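Local coordinates for uncharacterized protein DUF1234 (Pectobacterium atrosepticum SCRI1043, PDB 3BDV), which is of unknown function but has the alpha/beta-hydrolase fold, probably acts as a serine hydrolase, and binds calcium in the crystal, at residues Arg51-Tyr54 / Arg60-Leu63; Gly98-Met103 / Glu185-Asn190; Pro107-Arg112 / Phe141-Tyr146; Leu129-His134 / Gly171-Gly176; Asp152-Asp157 / Leu177-Glu182. One frame throughout, in Å; residues are numbered along the deposited sequence. Where two conformers were deposited one is given.

Contact 1: Arg51-Tyr54 / Arg60-Leu63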
# COMPACT_ATOMS: atom_id res chain seq x y z
N ARG A 51 -18.11 4.76 -3.99
CA ARG A 51 -19.11 5.78 -3.78
C ARG A 51 -18.98 6.45 -2.43
O ARG A 51 -19.21 7.64 -2.32
CB ARG A 51 -20.52 5.18 -3.93
CG ARG A 51 -20.82 4.68 -5.33
CD ARG A 51 -22.32 4.36 -5.53
NE ARG A 51 -23.16 5.57 -5.55
CZ ARG A 51 -24.20 5.81 -4.75
NH1 ARG A 51 -24.58 4.94 -3.81
NH2 ARG A 51 -24.88 6.93 -4.88
N GLU A 52 -18.64 5.69 -1.41
CA GLU A 52 -18.59 6.19 -0.04
C GLU A 52 -17.22 5.93 0.57
O GLU A 52 -16.77 4.79 0.62
CB GLU A 52 -19.66 5.53 0.80
N TRP A 53 -16.54 6.98 1.00
CA TRP A 53 -15.23 6.85 1.62
C TRP A 53 -15.20 7.14 3.12
O TRP A 53 -14.16 6.96 3.77
CB TRP A 53 -14.25 7.80 0.93
CG TRP A 53 -13.87 7.38 -0.46
CD1 TRP A 53 -14.46 7.74 -1.62
CD2 TRP A 53 -12.78 6.51 -0.81
NE1 TRP A 53 -13.83 7.16 -2.68
CE2 TRP A 53 -12.79 6.39 -2.21
CE3 TRP A 53 -11.80 5.84 -0.08
CZ2 TRP A 53 -11.86 5.62 -2.90
CZ3 TRP A 53 -10.88 5.06 -0.77
CH2 TRP A 53 -10.90 4.98 -2.15
N TYR A 54 -16.31 7.62 3.68
CA TYR A 54 -16.26 8.15 5.04
C TYR A 54 -16.59 7.14 6.11
O TYR A 54 -16.42 7.42 7.26
CB TYR A 54 -17.10 9.41 5.18
CG TYR A 54 -16.35 10.61 4.70
CD1 TYR A 54 -16.09 10.79 3.34
CD2 TYR A 54 -15.85 11.54 5.59
CE1 TYR A 54 -15.39 11.85 2.89
CE2 TYR A 54 -15.15 12.62 5.16
CZ TYR A 54 -14.92 12.77 3.80
OH TYR A 54 -14.22 13.85 3.31
N ARG A 60 -16.63 -3.25 1.71
CA ARG A 60 -16.67 -2.32 0.58
C ARG A 60 -15.31 -2.09 -0.03
O ARG A 60 -15.17 -2.03 -1.23
CB ARG A 60 -17.28 -0.98 1.00
CG ARG A 60 -18.80 -1.10 1.07
CD ARG A 60 -19.48 0.24 1.04
NE ARG A 60 -19.27 0.98 2.26
CZ ARG A 60 -20.24 1.37 3.10
NH1 ARG A 60 -21.51 1.09 2.87
NH2 ARG A 60 -19.92 2.05 4.19
N TRP A 61 -14.30 -1.93 0.81
CA TRP A 61 -12.93 -1.80 0.32
C TRP A 61 -12.52 -3.05 -0.46
O TRP A 61 -11.92 -2.94 -1.52
CB TRP A 61 -11.94 -1.57 1.46
CG TRP A 61 -11.50 -0.16 1.64
CD1 TRP A 61 -10.28 0.37 1.32
CD2 TRP A 61 -12.27 0.91 2.20
NE1 TRP A 61 -10.25 1.70 1.65
CE2 TRP A 61 -11.45 2.05 2.22
CE3 TRP A 61 -13.56 0.99 2.73
CZ2 TRP A 61 -11.90 3.30 2.71
CZ3 TRP A 61 -14.00 2.21 3.20
CH2 TRP A 61 -13.17 3.35 3.21
N VAL A 62 -12.85 -4.23 0.07
CA VAL A 62 -12.52 -5.50 -0.56
C VAL A 62 -13.21 -5.64 -1.93
O VAL A 62 -12.62 -6.05 -2.93
CB VAL A 62 -12.95 -6.69 0.32
CG1 VAL A 62 -13.02 -8.01 -0.52
CG2 VAL A 62 -12.06 -6.81 1.57
N LEU A 63 -14.48 -5.28 -1.96
CA LEU A 63 -15.23 -5.28 -3.20
C LEU A 63 -14.57 -4.29 -4.20
O LEU A 63 -14.41 -4.63 -5.38
CB LEU A 63 -16.68 -4.95 -2.85
CG LEU A 63 -17.82 -5.13 -3.84
CD1 LEU A 63 -17.59 -6.34 -4.71
CD2 LEU A 63 -19.08 -5.26 -3.04
O HOH W 1 -17.74 3.55 3.31

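Contact 2: Gly98-Met103 / Glu185-Asn190. With EDO (1,2-ethanediol), chain G.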
# COMPACT_ATOMS: atom_id res chain seq x y z
N GLY A 98 -3.55 -13.14 -8.59
CA GLY A 98 -3.07 -12.10 -9.48
C GLY A 98 -2.35 -10.97 -8.78
O GLY A 98 -2.25 -9.87 -9.32
N ILE A 99 -1.91 -11.23 -7.55
CA ILE A 99 -1.11 -10.29 -6.77
C ILE A 99 0.38 -10.69 -6.60
O ILE A 99 0.69 -11.66 -5.94
CB ILE A 99 -1.80 -9.98 -5.39
CG1 ILE A 99 -3.24 -9.47 -5.63
CG2 ILE A 99 -0.95 -9.01 -4.56
CD1 ILE A 99 -4.23 -9.51 -4.39
N ALA A 100 1.27 -9.84 -7.10
CA ALA A 100 2.73 -10.07 -7.09
C ALA A 100 3.31 -9.71 -5.73
O ALA A 100 4.25 -10.36 -5.26
CB ALA A 100 3.43 -9.25 -8.18
N GLY A 101 2.75 -8.66 -5.11
CA GLY A 101 3.29 -8.12 -3.86
C GLY A 101 2.37 -7.08 -3.28
O GLY A 101 1.43 -6.61 -3.96
N VAL A 102 2.59 -6.74 -2.02
CA VAL A 102 1.82 -5.67 -1.41
C VAL A 102 2.74 -4.78 -0.60
O VAL A 102 3.72 -5.22 -0.01
CB VAL A 102 0.61 -6.17 -0.54
CG1 VAL A 102 -0.40 -6.97 -1.38
CG2 VAL A 102 1.09 -6.95 0.65
N MSE A 103 2.45 -3.50 -0.66
CA MSE A 103 3.19 -2.45 0.06
C MSE A 103 2.19 -1.81 1.00
O MSE A 103 1.17 -1.26 0.53
CB MSE A 103 3.76 -1.40 -0.91
CG MSE A 103 4.35 -0.25 -0.25
SE MSE A 103 5.51 0.67 -1.52
CE MSE A 103 5.72 2.33 -0.65
N GLU A 185 11.19 -4.54 -8.67
CA GLU A 185 12.03 -5.14 -9.71
C GLU A 185 12.22 -6.63 -9.52
O GLU A 185 12.23 -7.38 -10.50
CB GLU A 185 13.38 -4.43 -9.80
CG GLU A 185 13.26 -3.08 -10.41
CD GLU A 185 14.53 -2.28 -10.35
OE1 GLU A 185 15.41 -2.66 -9.57
OE2 GLU A 185 14.64 -1.27 -11.08
N ILE A 186 12.31 -7.08 -8.26
CA ILE A 186 12.50 -8.52 -7.99
C ILE A 186 11.21 -9.29 -8.20
O ILE A 186 11.23 -10.49 -8.21
CB ILE A 186 13.13 -8.82 -6.59
CG1 ILE A 186 12.34 -8.23 -5.45
CG2 ILE A 186 14.56 -8.24 -6.53
CD1 ILE A 186 12.71 -8.81 -4.10
N LEU A 187 10.11 -8.60 -8.43
CA LEU A 187 8.87 -9.29 -8.74
C LEU A 187 8.54 -9.32 -10.23
O LEU A 187 7.52 -9.89 -10.64
CB LEU A 187 7.73 -8.61 -7.98
CG LEU A 187 7.87 -8.49 -6.46
CD1 LEU A 187 6.74 -7.68 -5.84
CD2 LEU A 187 8.04 -9.90 -5.82
N ILE A 188 9.35 -8.67 -11.05
CA ILE A 188 9.09 -8.62 -12.50
C ILE A 188 9.28 -10.04 -13.07
O ILE A 188 10.26 -10.68 -12.74
CB ILE A 188 10.03 -7.63 -13.19
CG1 ILE A 188 9.62 -6.21 -12.83
CG2 ILE A 188 9.96 -7.76 -14.72
CD1 ILE A 188 10.64 -5.18 -13.27
N PRO A 189 8.31 -10.56 -13.83
CA PRO A 189 8.44 -11.91 -14.44
C PRO A 189 9.64 -12.12 -15.35
O PRO A 189 10.29 -13.16 -15.25
CB PRO A 189 7.14 -12.09 -15.21
CG PRO A 189 6.18 -11.24 -14.49
CD PRO A 189 6.97 -10.01 -14.08
N ASN A 190 9.93 -11.13 -16.22
CA ASN A 190 11.02 -11.19 -17.20
C ASN A 190 11.97 -10.02 -17.05
O ASN A 190 11.77 -8.97 -17.65
CB ASN A 190 10.45 -11.19 -18.60
CG ASN A 190 9.54 -12.37 -18.84
OD1 ASN A 190 10.00 -13.51 -18.76
ND2 ASN A 190 8.27 -12.11 -19.17
C1 EDO G . 10.47 -13.04 -6.28
O1 EDO G . 10.06 -13.31 -7.65
C2 EDO G . 11.87 -13.60 -6.00
O2 EDO G . 12.79 -13.01 -6.93

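Contact 3: Pro107-Arg112 / Phe141-Tyr146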
# COMPACT_ATOMS: atom_id res chain seq x y z
N PRO A 107 -0.08 0.85 8.02
CA PRO A 107 -1.26 0.03 8.28
C PRO A 107 -1.81 0.41 9.64
O PRO A 107 -1.04 0.65 10.57
CB PRO A 107 -0.71 -1.39 8.28
CG PRO A 107 0.59 -1.27 8.68
CD PRO A 107 1.13 0.02 8.07
N ALA A 108 -3.13 0.47 9.76
CA ALA A 108 -3.73 0.76 11.04
C ALA A 108 -3.81 -0.52 11.91
O ALA A 108 -3.97 -1.60 11.38
CB ALA A 108 -5.12 1.38 10.82
N GLU A 109 -3.77 -0.36 13.22
CA GLU A 109 -4.10 -1.43 14.14
C GLU A 109 -5.55 -1.84 13.87
O GLU A 109 -6.46 -1.01 13.89
CB GLU A 109 -3.92 -0.91 15.59
CG GLU A 109 -4.15 -1.92 16.66
CD GLU A 109 -3.07 -2.98 16.73
OE1 GLU A 109 -1.92 -2.64 17.04
OE2 GLU A 109 -3.39 -4.15 16.48
N PRO A 110 -5.78 -3.13 13.57
CA PRO A 110 -7.17 -3.53 13.26
C PRO A 110 -8.28 -3.14 14.26
O PRO A 110 -9.41 -2.79 13.87
CB PRO A 110 -7.03 -5.03 13.09
CG PRO A 110 -5.67 -5.21 12.57
CD PRO A 110 -4.84 -4.24 13.29
N MSE A 111 -7.95 -3.10 15.53
CA MSE A 111 -8.94 -2.73 16.52
C MSE A 111 -9.47 -1.32 16.33
O MSE A 111 -10.64 -1.06 16.66
CB MSE A 111 -8.37 -2.93 17.93
CG MSE A 111 -9.26 -2.51 19.11
SE MSE A 111 -10.42 -3.95 19.48
CE MSE A 111 -9.13 -5.19 20.32
N ARG A 112 -8.64 -0.39 15.82
CA ARG A 112 -9.09 0.97 15.64
C ARG A 112 -10.28 1.07 14.74
O ARG A 112 -10.99 2.04 14.79
CB ARG A 112 -7.98 1.82 15.03
CG ARG A 112 -6.70 1.90 15.85
CD ARG A 112 -6.82 2.70 17.09
NE ARG A 112 -7.47 2.04 18.19
CZ ARG A 112 -6.89 1.13 18.97
NH1 ARG A 112 -5.63 0.74 18.75
NH2 ARG A 112 -7.56 0.63 20.01
N PHE A 141 4.61 1.90 16.89
CA PHE A 141 5.71 1.24 16.19
C PHE A 141 5.93 -0.21 16.64
O PHE A 141 6.18 -1.10 15.82
CB PHE A 141 7.01 2.04 16.34
CG PHE A 141 8.12 1.47 15.53
CD1 PHE A 141 8.13 1.65 14.17
CD2 PHE A 141 9.10 0.68 16.12
CE1 PHE A 141 9.15 1.08 13.38
CE2 PHE A 141 10.10 0.11 15.36
CZ PHE A 141 10.13 0.30 13.99
N THR A 142 5.80 -0.49 17.94
CA THR A 142 6.05 -1.85 18.40
C THR A 142 4.98 -2.78 17.86
O THR A 142 5.28 -3.92 17.54
CB THR A 142 6.28 -1.92 19.93
OG1 THR A 142 5.13 -1.45 20.60
CG2 THR A 142 7.48 -1.06 20.33
N ARG A 143 3.75 -2.29 17.71
CA ARG A 143 2.70 -3.12 17.13
C ARG A 143 2.88 -3.29 15.64
O ARG A 143 2.52 -4.35 15.10
CB ARG A 143 1.29 -2.59 17.43
CG ARG A 143 0.88 -2.82 18.84
CD ARG A 143 0.66 -4.26 19.19
NE ARG A 143 -0.54 -4.78 18.54
CZ ARG A 143 -1.02 -6.00 18.70
NH1 ARG A 143 -0.37 -6.87 19.43
NH2 ARG A 143 -2.16 -6.35 18.09
N ALA A 144 3.41 -2.26 14.97
CA ALA A 144 3.80 -2.40 13.55
C ALA A 144 4.82 -3.53 13.42
O ALA A 144 4.66 -4.41 12.53
CB ALA A 144 4.40 -1.09 12.99
N GLN A 145 5.79 -3.59 14.34
CA GLN A 145 6.74 -4.70 14.35
C GLN A 145 6.09 -6.06 14.54
O GLN A 145 6.46 -7.05 13.86
CB GLN A 145 7.77 -4.50 15.40
CG GLN A 145 8.71 -3.33 15.10
CD GLN A 145 9.76 -3.19 16.16
OE1 GLN A 145 9.48 -2.80 17.31
NE2 GLN A 145 11.01 -3.54 15.81
N TYR A 146 5.13 -6.12 15.46
CA TYR A 146 4.33 -7.35 15.70
C TYR A 146 3.63 -7.80 14.43
O TYR A 146 3.69 -8.99 14.01
CB TYR A 146 3.28 -7.11 16.82
CG TYR A 146 2.24 -8.19 16.91
CD1 TYR A 146 2.50 -9.38 17.58
CD2 TYR A 146 0.98 -8.03 16.31
CE1 TYR A 146 1.56 -10.37 17.65
CE2 TYR A 146 0.02 -9.03 16.36
CZ TYR A 146 0.32 -10.19 17.02
OH TYR A 146 -0.65 -11.16 17.05

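Contact 4: Leu129-His134 / Gly171-Gly176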
# COMPACT_ATOMS: atom_id res chain seq x y z
N LEU A 129 6.03 -5.47 1.92
CA LEU A 129 6.83 -4.42 2.51
C LEU A 129 5.89 -3.53 3.36
O LEU A 129 4.86 -3.08 2.85
CB LEU A 129 7.42 -3.61 1.38
CG LEU A 129 8.59 -2.70 1.53
CD1 LEU A 129 9.81 -3.51 1.95
CD2 LEU A 129 8.73 -2.02 0.13
N THR A 130 6.29 -3.23 4.60
CA THR A 130 5.49 -2.43 5.53
C THR A 130 6.29 -1.22 5.99
O THR A 130 7.43 -1.38 6.40
CB THR A 130 5.03 -3.24 6.75
OG1 THR A 130 4.19 -4.31 6.29
CG2 THR A 130 4.21 -2.37 7.77
N PHE A 131 5.70 -0.04 5.93
CA PHE A 131 6.36 1.19 6.37
C PHE A 131 5.62 1.66 7.62
O PHE A 131 4.38 1.75 7.61
CB PHE A 131 6.25 2.29 5.31
CG PHE A 131 7.00 1.97 4.06
CD1 PHE A 131 6.49 1.10 3.13
CD2 PHE A 131 8.21 2.57 3.79
CE1 PHE A 131 7.21 0.79 1.98
CE2 PHE A 131 8.91 2.26 2.64
CZ PHE A 131 8.43 1.37 1.75
N ALA A 132 6.37 1.90 8.69
CA ALA A 132 5.79 2.21 10.01
C ALA A 132 6.43 3.47 10.56
O ALA A 132 7.61 3.65 10.51
CB ALA A 132 5.98 1.04 10.95
N SER A 133 5.59 4.34 11.13
CA SER A 133 6.02 5.59 11.79
C SER A 133 6.04 5.41 13.34
O SER A 133 5.33 4.53 13.89
CB SER A 133 5.05 6.70 11.38
OG SER A 133 5.18 7.84 12.18
N HIS A 134 6.87 6.21 14.01
CA HIS A 134 6.88 6.16 15.46
C HIS A 134 5.84 7.04 16.13
O HIS A 134 5.71 6.99 17.34
CB HIS A 134 8.24 6.55 16.03
CG HIS A 134 9.26 5.49 15.90
ND1 HIS A 134 9.62 4.68 16.95
CD2 HIS A 134 9.92 5.03 14.81
CE1 HIS A 134 10.51 3.80 16.52
NE2 HIS A 134 10.74 4.02 15.24
N GLY A 171 2.71 13.99 0.41
CA GLY A 171 3.90 14.59 -0.18
C GLY A 171 4.45 13.70 -1.26
O GLY A 171 4.02 12.57 -1.44
N PRO A 172 5.44 14.21 -2.00
CA PRO A 172 5.96 13.42 -3.10
C PRO A 172 6.59 12.11 -2.68
O PRO A 172 6.62 11.23 -3.48
CB PRO A 172 7.05 14.30 -3.71
CG PRO A 172 7.01 15.52 -3.01
CD PRO A 172 6.11 15.51 -1.89
N TRP A 173 7.17 12.05 -1.49
CA TRP A 173 7.78 10.84 -0.94
C TRP A 173 8.59 10.01 -1.93
O TRP A 173 8.26 8.85 -2.25
CB TRP A 173 6.70 9.97 -0.26
CG TRP A 173 7.27 8.97 0.76
CD1 TRP A 173 8.41 9.08 1.51
CD2 TRP A 173 6.69 7.70 1.10
NE1 TRP A 173 8.55 7.97 2.31
CE2 TRP A 173 7.52 7.10 2.06
CE3 TRP A 173 5.53 7.03 0.70
CZ2 TRP A 173 7.25 5.86 2.61
CZ3 TRP A 173 5.27 5.78 1.20
CH2 TRP A 173 6.11 5.21 2.17
N GLU A 174 9.69 10.60 -2.36
CA GLU A 174 10.62 9.92 -3.24
C GLU A 174 11.19 8.67 -2.58
O GLU A 174 11.46 7.67 -3.29
CB GLU A 174 11.71 10.87 -3.69
CG GLU A 174 11.19 11.91 -4.63
CD GLU A 174 11.92 11.95 -5.94
OE1 GLU A 174 12.97 11.29 -6.08
OE2 GLU A 174 11.45 12.65 -6.85
N TYR A 175 11.39 8.68 -1.26
CA TYR A 175 11.93 7.49 -0.58
C TYR A 175 10.99 6.30 -0.75
O TYR A 175 11.46 5.17 -1.00
CB TYR A 175 12.26 7.71 0.92
CG TYR A 175 12.98 6.50 1.50
CD1 TYR A 175 14.32 6.26 1.19
CD2 TYR A 175 12.32 5.59 2.31
CE1 TYR A 175 14.98 5.15 1.68
CE2 TYR A 175 12.98 4.48 2.81
CZ TYR A 175 14.29 4.26 2.48
OH TYR A 175 14.92 3.11 2.94
N GLY A 176 9.68 6.51 -0.63
CA GLY A 176 8.74 5.43 -0.90
C GLY A 176 8.80 4.90 -2.34
O GLY A 176 8.75 3.68 -2.59

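Contact 5: Asp152-Asp157 / Leu177-Glu182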
# COMPACT_ATOMS: atom_id res chain seq x y z
N ASP A 152 5.03 -11.78 7.90
CA ASP A 152 6.28 -12.05 7.19
C ASP A 152 6.59 -10.94 6.17
O ASP A 152 6.95 -11.19 5.02
CB ASP A 152 6.21 -13.41 6.48
CG ASP A 152 7.57 -14.00 6.21
OD1 ASP A 152 8.61 -13.46 6.67
OD2 ASP A 152 7.58 -15.04 5.53
N SER A 153 6.48 -9.70 6.64
CA SER A 153 6.77 -8.54 5.84
C SER A 153 8.07 -7.92 6.29
O SER A 153 8.39 -7.93 7.47
CB SER A 153 5.63 -7.53 6.07
OG SER A 153 5.89 -6.27 5.48
N GLU A 154 8.80 -7.29 5.36
CA GLU A 154 9.91 -6.45 5.70
C GLU A 154 9.33 -5.21 6.39
O GLU A 154 8.26 -4.74 5.97
CB GLU A 154 10.63 -5.96 4.44
CG GLU A 154 12.10 -5.95 4.51
CD GLU A 154 12.75 -5.51 3.20
OE1 GLU A 154 12.34 -5.99 2.13
OE2 GLU A 154 13.66 -4.68 3.27
N LEU A 155 10.02 -4.69 7.38
CA LEU A 155 9.55 -3.54 8.15
C LEU A 155 10.50 -2.38 7.99
O LEU A 155 11.65 -2.46 8.36
CB LEU A 155 9.42 -3.92 9.63
CG LEU A 155 8.71 -2.97 10.61
CD1 LEU A 155 9.69 -1.82 11.12
CD2 LEU A 155 7.40 -2.39 10.05
N VAL A 156 9.97 -1.30 7.43
CA VAL A 156 10.73 -0.09 7.14
C VAL A 156 10.30 0.97 8.11
O VAL A 156 9.15 1.40 8.07
CB VAL A 156 10.52 0.38 5.70
CG1 VAL A 156 11.32 1.71 5.40
CG2 VAL A 156 10.92 -0.76 4.74
N ASP A 157 11.20 1.28 9.01
CA ASP A 157 11.04 2.37 10.01
C ASP A 157 11.32 3.74 9.37
O ASP A 157 12.44 4.02 8.99
CB ASP A 157 12.01 2.06 11.16
CG ASP A 157 11.93 3.04 12.30
OD1 ASP A 157 11.33 4.12 12.15
OD2 ASP A 157 12.48 2.70 13.37
N LEU A 177 8.90 5.80 -3.30
CA LEU A 177 9.10 5.41 -4.68
C LEU A 177 10.38 4.64 -4.91
O LEU A 177 10.39 3.65 -5.64
CB LEU A 177 9.08 6.66 -5.57
CG LEU A 177 7.74 7.35 -5.76
CD1 LEU A 177 7.99 8.60 -6.60
CD2 LEU A 177 6.67 6.39 -6.42
N LYS A 178 11.46 5.10 -4.29
CA LYS A 178 12.74 4.36 -4.34
C LYS A 178 12.60 2.93 -3.80
O LYS A 178 12.99 1.99 -4.46
CB LYS A 178 13.84 5.12 -3.58
CG LYS A 178 15.22 4.43 -3.58
CD LYS A 178 16.29 5.10 -2.68
CE LYS A 178 16.35 4.45 -1.26
NZ LYS A 178 17.09 3.14 -1.10
N ARG A 179 12.07 2.77 -2.60
CA ARG A 179 11.84 1.43 -2.07
C ARG A 179 10.92 0.58 -2.91
O ARG A 179 11.13 -0.62 -3.06
CB ARG A 179 11.31 1.52 -0.63
CG ARG A 179 12.28 2.13 0.27
CD ARG A 179 13.58 1.36 0.29
NE ARG A 179 13.39 -0.03 0.70
CZ ARG A 179 13.58 -0.50 1.93
NH1 ARG A 179 14.02 0.28 2.90
NH2 ARG A 179 13.41 -1.81 2.15
N LEU A 180 9.86 1.17 -3.44
CA LEU A 180 8.97 0.46 -4.30
C LEU A 180 9.70 -0.07 -5.54
O LEU A 180 9.46 -1.17 -5.99
CB LEU A 180 7.86 1.39 -4.75
CG LEU A 180 6.83 0.82 -5.73
CD1 LEU A 180 6.13 -0.47 -5.21
CD2 LEU A 180 5.86 1.89 -6.10
N ALA A 181 10.57 0.74 -6.11
CA ALA A 181 11.33 0.32 -7.27
C ALA A 181 12.19 -0.90 -6.96
O ALA A 181 12.17 -1.88 -7.69
CB ALA A 181 12.20 1.55 -7.76
N GLU A 182 12.90 -0.84 -5.85
CA GLU A 182 13.78 -1.90 -5.38
C GLU A 182 13.04 -3.22 -5.23
O GLU A 182 13.50 -4.27 -5.70
CB GLU A 182 14.42 -1.50 -4.06
CG GLU A 182 15.38 -0.30 -4.22
CD GLU A 182 15.86 0.31 -2.94
OE1 GLU A 182 15.47 -0.21 -1.90
OE2 GLU A 182 16.60 1.31 -3.00

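Contact 1: Arg51-Tyr54 / Arg60-Leu63
W53 places CG opposite its own carbonyl carbon (chi1 -71°), and this turn brings the benzo end of the indole back toward helix 58-70 although its CB starts out in the other direction. W61 meets it with chi1 at an unusual -101°, which swings the six-membered ring out from the helix to the loop. The two indoles approach through these benzo halves: CE3 of W53 lies 3.8 Å from CZ2 of W61, and CZ3 of W53 follows at 4.0 Å from the same atom. The planes are almost at right angles (87°) and the rings approach obliquely, their six-membered centroids 5.6 Å apart. Beside this, the W61 ring turns its edge, at CH2, to the backbone O of W53, which lies in the ring plane, 3.8 Å away, so one indole touches both the side chain and the peptide of the other. A water bridges the segments a little further along. It donates to O of E52 at 3.1 Å and accepts a weak bond from NH2 of R60 at 2.8 Å. The indole N-H of W61 is spent on the carbonyl of P24, which fixes the rotation of the ring. W61 also packs edge-to-face with F83 and touches A87, so the contact joins the loop after strand 46-47 and helix 58-70 to the start of helix 83-93, where the sequence fits a nucleophile elbow.

Contact 2: Gly98-Met103 / Glu185-Asn190
A100 and L187 bring their CA atoms to 6.4 Å where the start of strand 99-105 passes a type I turn, E185 to I188, that is closed by the bond from I188 N to E185 O. L187 carries the whole contact. Its CG stands opposite the carbonyl carbon (chi1 -56°); this sends the branch toward the strand, and chi2 of 175° sets both methyls against its backbone. CD1 rests 3.7 Å from the carbonyl O of A100, with CD2 on the same oxygen at 3.9 Å, so the leucine straddles one peptide oxygen with its forked end. CD1 also reaches 4.0 Å from CA of G101, an approach possible because that residue has no side chain on the side facing the leucine. The methyl of A100 closes the apolar patch more loosely, CB to CD1 of L187 being 4.3 Å. Here a leucine packs on main chain more than on other side chains. On the turn, a 1,2-ethanediol, probably from the crystallisation liquor, gives both hydroxyls to the O of I186 (O1 of the diol at 3.1 Å), and its C1 lies against CD2 of L187. L187 further touches P127 and I77 of strand 76-81, while E185 forms a salt bridge with R10 of helix 4-15. The end of helix 174-185 is thereby laid against the end of the sheet where strands 76-81 and 99-105 begin, with helix 4-15 alongside.

Contact 3: Pro107-Arg112 / Phe141-Tyr146
The carboxylate of E109 overlaps the side of the R143 guanidinium and is gripped there by two nitrogens at once. NE of R143 donates to OE1 of E109 at 3.0 Å, and NH2 of R143 donates to OE2 of E109, also at 3.0 Å. Both bonds are nearly straight, 166° and 171°, and both oxygens lie in the guanidinium plane, so the arginine is used side-on, through NE and one NH. The carboxylate is less well aligned: its own plane is turned by 33°, and each N-H arrives on the syn side but tilted out of that plane. OE1 additionally nestles against the aliphatic root of the arginine, 3.2 Å from CB of R143. R143 folds at chi2 and chi3, which turns the guanidinium back beside its own helix, while E109 leaves the loop with CG trans to N and then bends to present both oxygens. One face of the guanidinium is covered by the ring of Y146, a turn further on, with NH1 of R143 3.6 Å above the ring plane and toward its rim. OE2 of E109 has a second donor, NE1 of W147, so the carboxylate is held by three N-H groups. The salt bridge ties the loop following strand 99-105 to helix 141-151, which forms the beta-alpha-beta crossover between strands 128-132 and 154-157 of this alpha/beta-hydrolase fold.

Contact 4: Leu129-His134 / Gly171-Gly176
F131 and W173 share most of this contact, the indole driving its benzo edge onto the phenyl face. CZ2 of W173 comes 3.6 Å from CD2 of F131, and CH2 of W173 stands 3.7 Å above the phenyl plane, displaced toward the rim. Planes at 78° and centroids 5.1 Å apart define a T-shaped pair. The tryptophan supplies the edge here, so its slightly positive C-H rim meets the pi cloud of F131. The rotation follows from W173's first torsion, CG trans to N (chi1 -159°), together with a backbone of positive phi. W173 sits at the N-cap position of helix 174-185, so the large ring is also folded back under the first turn, where CA of G176 lies 3.5 Å above the centre of the indole. This is strand-to-helix packing of the alpha/beta-hydrolase sheet: strand 128-132 provides the phenyl, and the start of helix 174-185 provides the indole. G176, which has no side chain, leaves the ring space to lie flat against the helix. Around the pair, M103 of strand 99-105 touches both aromatic rings, and V156 of strand 154-157 flanks F131. F170 meets W173 edge-to-face, extending the aromatic group toward the loop before the helix.

Contact 5: Asp152-Asp157 / Leu177-Glu182
NH2 of R179 meets OE2 of E154 at 3.1 Å in a salt bridge, the oxygen lying at the edge of the guanidinium near its plane, with the carboxylate turned 41° against it. E154 was modelled in two conformers, so this salt bridge belongs to the one described. R179 bends at chi2 and chi3 (-58° and -59°), which carries the guanidinium toward strand 154-157 instead of along its own helix. V156 rises from the strand to cover one face of the same group, CG2 being 3.7 Å from NH2 of R179. The remaining nitrogen, NH1, takes its strongest partner from OH of Y175. In a second shell, OE1 of E182 is 3.3 Å from NE of R179 but lies well out of the guanidinium plane, so this pair is held by charge alone. NZ of K178 donates to OE2 of E182 at 2.7 Å, on the syn lone pair of that oxygen. The two glutamates and two basic residues form a salt-bridge network. R179 thus sits between two carboxylates, one at its edge and one out of its plane, while a valine covers one face, and both glutamates would probably remain ionised.

How the contacts relate
Contacts 2, 4 and 5 lie on one sheet and share a helix-facing side. Contacts 4 and 5 have centres 8 Å apart, and their neighbouring strands are joined by T130 and S153 hydroxyls at 2.7 Å (OG1 to OG). M103 of contact 2 brings CE to 3.4 Å from CE1 of F131 in contact 4. Contact 3 meets contact 4 through A144 and A132, whose CB atoms are 3.4 Å apart, while F141 stacks on H134 and touches D157 of contact 5. Contact 1 stands off, its centre 26 Å from that of contact 5, yet its W61 lies against the presumed nucleophile elbow and the side chain of W53 is about 9 Å from a bound calcium ion.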